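Local structure of Old Yellow Enzyme (Pichia, 6AGZ) at residues G71-G76 with G81-T86. The protein is a flavin-dependent oxidoreductase that binds flavin mononucleotide in a TIM barrel and probably reduces the C=C bond of enone compounds asymmetrically. Numbering follows the deposited sequence.
Sequences GAPQFG and GPMIYT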
ATOM      1  N   GLY A  71     -28.246   9.441  -7.370  1.00 14.09           N
ATOM      2  CA  GLY A  71     -28.105  10.213  -8.592  1.00 14.98           C
ATOM      3  C   GLY A  71     -29.249  10.015  -9.562  1.00 15.90           C
ATOM      4  O   GLY A  71     -29.543  10.906 -10.367  1.00 16.70           O
ATOM      5  N   ALA A  72     -29.909   8.866  -9.499  1.00 15.73           N
ATOM      6  CA  ALA A  72     -31.018   8.537 -10.385  1.00 17.37           C
ATOM      7  C   ALA A  72     -31.853   7.463  -9.704  1.00 16.60           C
ATOM      8  O   ALA A  72     -31.415   6.864  -8.713  1.00 16.43           O
ATOM      9  CB  ALA A  72     -30.512   8.062 -11.759  1.00 18.64           C
ATOM     10  N   PRO A  73     -33.074   7.209 -10.192  1.00 18.87           N
ATOM     11  CA  PRO A  73     -33.871   6.116  -9.606  1.00 18.84           C
ATOM     12  C   PRO A  73     -33.151   4.777  -9.578  1.00 18.84           C
ATOM     13  O   PRO A  73     -33.277   4.036  -8.596  1.00 18.16           O
ATOM     14  CB  PRO A  73     -35.111   6.080 -10.509  1.00 18.36           C
ATOM     15  CG  PRO A  73     -35.273   7.486 -10.951  1.00 17.47           C
ATOM     16  CD  PRO A  73     -33.875   8.029 -11.121  1.00 17.65           C
ATOM     17  N   GLN A  74     -32.390   4.449 -10.625  1.00 18.08           N
ATOM     18  CA  GLN A  74     -31.647   3.194 -10.639  1.00 17.07           C
ATOM     19  C   GLN A  74     -30.527   3.176  -9.605  1.00 15.61           C
ATOM     20  O   GLN A  74     -30.082   2.092  -9.210  1.00 14.53           O
ATOM     21  CB  GLN A  74     -31.084   2.936 -12.040  1.00 18.38           C
ATOM     22  CG  GLN A  74     -30.451   1.563 -12.232  1.00 18.14           C
ATOM     23  CD  GLN A  74     -31.445   0.430 -12.060  1.00 17.83           C
ATOM     24  OE1 GLN A  74     -32.333   0.237 -12.890  1.00 17.49           O
ATOM     25  NE2 GLN A  74     -31.299  -0.326 -10.978  1.00 16.30           N
ATOM     26  N   PHE A  75     -30.074   4.345  -9.145  1.00 16.63           N
ATOM     27  CA  PHE A  75     -29.042   4.401  -8.117  1.00 16.52           C
ATOM     28  C   PHE A  75     -29.550   3.977  -6.744  1.00 16.39           C
ATOM     29  O   PHE A  75     -28.732   3.721  -5.854  1.00 16.09           O
ATOM     30  CB  PHE A  75     -28.452   5.812  -8.023  1.00 16.59           C
ATOM     31  CG  PHE A  75     -27.439   6.131  -9.096  1.00 14.69           C
ATOM     32  CD1 PHE A  75     -27.507   5.536 -10.345  1.00 14.04           C
ATOM     33  CD2 PHE A  75     -26.413   7.028  -8.843  1.00 14.68           C
ATOM     34  CE1 PHE A  75     -26.575   5.834 -11.322  1.00 14.28           C
ATOM     35  CE2 PHE A  75     -25.477   7.329  -9.813  1.00 13.22           C
ATOM     36  CZ  PHE A  75     -25.557   6.732 -11.055  1.00 13.41           C
ATOM     37  N   GLY A  76     -30.863   3.896  -6.549  1.00 16.44           N
ATOM     38  CA  GLY A  76     -31.424   3.531  -5.260  1.00 15.94           C
ATOM     39  C   GLY A  76     -31.782   2.060  -5.150  1.00 17.56           C
ATOM     40  O   GLY A  76     -31.181   1.223  -5.825  1.00 18.12           O
ATOM     41  N   GLY A  81     -35.222   8.082   1.035  1.00 15.04           N
ATOM     42  CA  GLY A  81     -33.876   8.519   0.741  1.00 14.96           C
ATOM     43  C   GLY A  81     -33.874   9.773  -0.105  1.00 16.09           C
ATOM     44  O   GLY A  81     -34.914  10.254  -0.578  1.00 18.77           O
ATOM     45  N   PRO A  82     -32.687  10.340  -0.301  1.00 15.22           N
ATOM     46  CA  PRO A  82     -32.565  11.564  -1.096  1.00 13.01           C
ATOM     47  C   PRO A  82     -32.267  11.282  -2.564  1.00 14.36           C
ATOM     48  O   PRO A  82     -31.769  10.218  -2.939  1.00 13.53           O
ATOM     49  CB  PRO A  82     -31.383  12.296  -0.433  1.00 12.76           C
ATOM     50  CG  PRO A  82     -30.786  11.305   0.578  1.00 12.99           C
ATOM     51  CD  PRO A  82     -31.404   9.968   0.311  1.00 12.94           C
ATOM     52  N   MET A  83     -32.569  12.279  -3.396  1.00 15.55           N
ATOM     53  CA  MET A  83     -32.326  12.177  -4.829  1.00 18.01           C
ATOM     54  C   MET A  83     -32.138  13.574  -5.407  1.00 19.37           C
ATOM     55  O   MET A  83     -32.704  14.550  -4.907  1.00 20.21           O
ATOM     56  CB  MET A  83     -33.469  11.444  -5.543  1.00 18.24           C
ATOM     57  CG  MET A  83     -33.106  10.937  -6.932  1.00 18.45           C
ATOM     58  SD  MET A  83     -34.444  10.033  -7.739  1.00 17.53           S
ATOM     59  CE  MET A  83     -34.517   8.557  -6.728  1.00 17.52           C
ATOM     60  N   ILE A  84     -31.319  13.660  -6.455  1.00 18.91           N
ATOM     61  CA  ILE A  84     -30.991  14.924  -7.111  1.00 18.89           C
ATOM     62  C   ILE A  84     -31.381  14.825  -8.586  1.00 21.03           C
ATOM     63  O   ILE A  84     -30.731  15.406  -9.464  1.00 22.14           O
ATOM     64  CB  ILE A  84     -29.496  15.263  -6.905  1.00 17.66           C
ATOM     65  CG1 ILE A  84     -29.166  16.698  -7.345  1.00 19.59           C
ATOM     66  CG2 ILE A  84     -28.592  14.220  -7.569  1.00 14.83           C
ATOM     67  CD1 ILE A  84     -29.485  17.751  -6.308  1.00 21.02           C
ATOM     68  N   TYR A  85     -32.457  14.088  -8.872  1.00 21.04           N
ATOM     69  CA  TYR A  85     -32.796  13.703 -10.239  1.00 21.30           C
ATOM     70  C   TYR A  85     -33.870  14.590 -10.867  1.00 21.52           C
ATOM     71  O   TYR A  85     -33.633  15.203 -11.911  1.00 21.73           O
ATOM     72  CB  TYR A  85     -33.234  12.233 -10.255  1.00 21.40           C
ATOM     73  CG  TYR A  85     -33.433  11.650 -11.632  1.00 22.59           C
ATOM     74  CD1 TYR A  85     -32.349  11.387 -12.459  1.00 23.16           C
ATOM     75  CD2 TYR A  85     -34.703  11.345 -12.100  1.00 23.26           C
ATOM     76  CE1 TYR A  85     -32.526  10.848 -13.718  1.00 24.82           C
ATOM     77  CE2 TYR A  85     -34.891  10.803 -13.355  1.00 23.88           C
ATOM     78  CZ  TYR A  85     -33.799  10.558 -14.160  1.00 25.45           C
ATOM     79  OH  TYR A  85     -33.982  10.019 -15.412  1.00 27.39           O
ATOM     80  N   THR A  86     -35.052  14.669 -10.257  1.00 22.07           N
ATOM     81  CA  THR A  86     -36.142  15.416 -10.866  1.00 22.29           C
ATOM     82  C   THR A  86     -35.973  16.916 -10.621  1.00 22.25           C
ATOM     83  O   THR A  86     -35.139  17.356  -9.826  1.00 21.93           O
ATOM     84  CB  THR A  86     -37.493  14.947 -10.327  1.00 22.29           C
ATOM     85  OG1 THR A  86     -37.632  15.344  -8.958  1.00 21.03           O
ATOM     86  CG2 THR A  86     -37.609  13.432 -10.425  1.00 21.75           C
TER
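Pro73 lays its CD methylene over the centre of the Tyr85 ring, 3.6 Å from the centroid and only 11° off the ring normal, a CH-pi contact made over the ring face. CD suits this role because it is bonded to the proline nitrogen, which probably makes its hydrogens slightly positive, fit to meet the pi cloud, and because the closed ring cannot swing away. CG of Tyr85 stands anti to the backbone N (chi1 -172°), which directs the ring toward the 71-76 segment, where the two side chains cross at about a right angle. Ala72, small enough to sit beside the ring, brings CA up obliquely, 3.8 Å from Tyr85 CD1, with CB adding a further apolar contact.

Deeper in, Gly71, Ala72, Met83 and Ile84 are buried, the last two packed also by residues of strand 63-70 and helices 87-102 and 158-179. Met83, a flexible chain bent at chi3 (-69°), brings SD to 4.0 Å from Pro73 CD and CE to 3.8 Å from Pro73 CA. Ile84 sets CG2 4.2 Å from Gly71 CA. At Gly71 a beta carbon would run into the ring of Phe75, hence the bare backbone. By contrast, Tyr85 is exposed and Pro73 partly so, and their CH-pi contact lies on the solvent side. Replacing Pro73 with an alanine would probably leave that face of the Tyr85 ring without its CH-pi partner and give the ring more freedom to turn.

Both segments belong to the loop that joins barrel strand 63-70 to helix 87-102, a beta-alpha connection of the TIM barrel. No hydrogen bond links them: backbone groups of Phe75 and Ile84 bond instead to Leu114 and Phe70. The two arms of the loop are therefore matched by shape, through dispersion and one CH-pi contact.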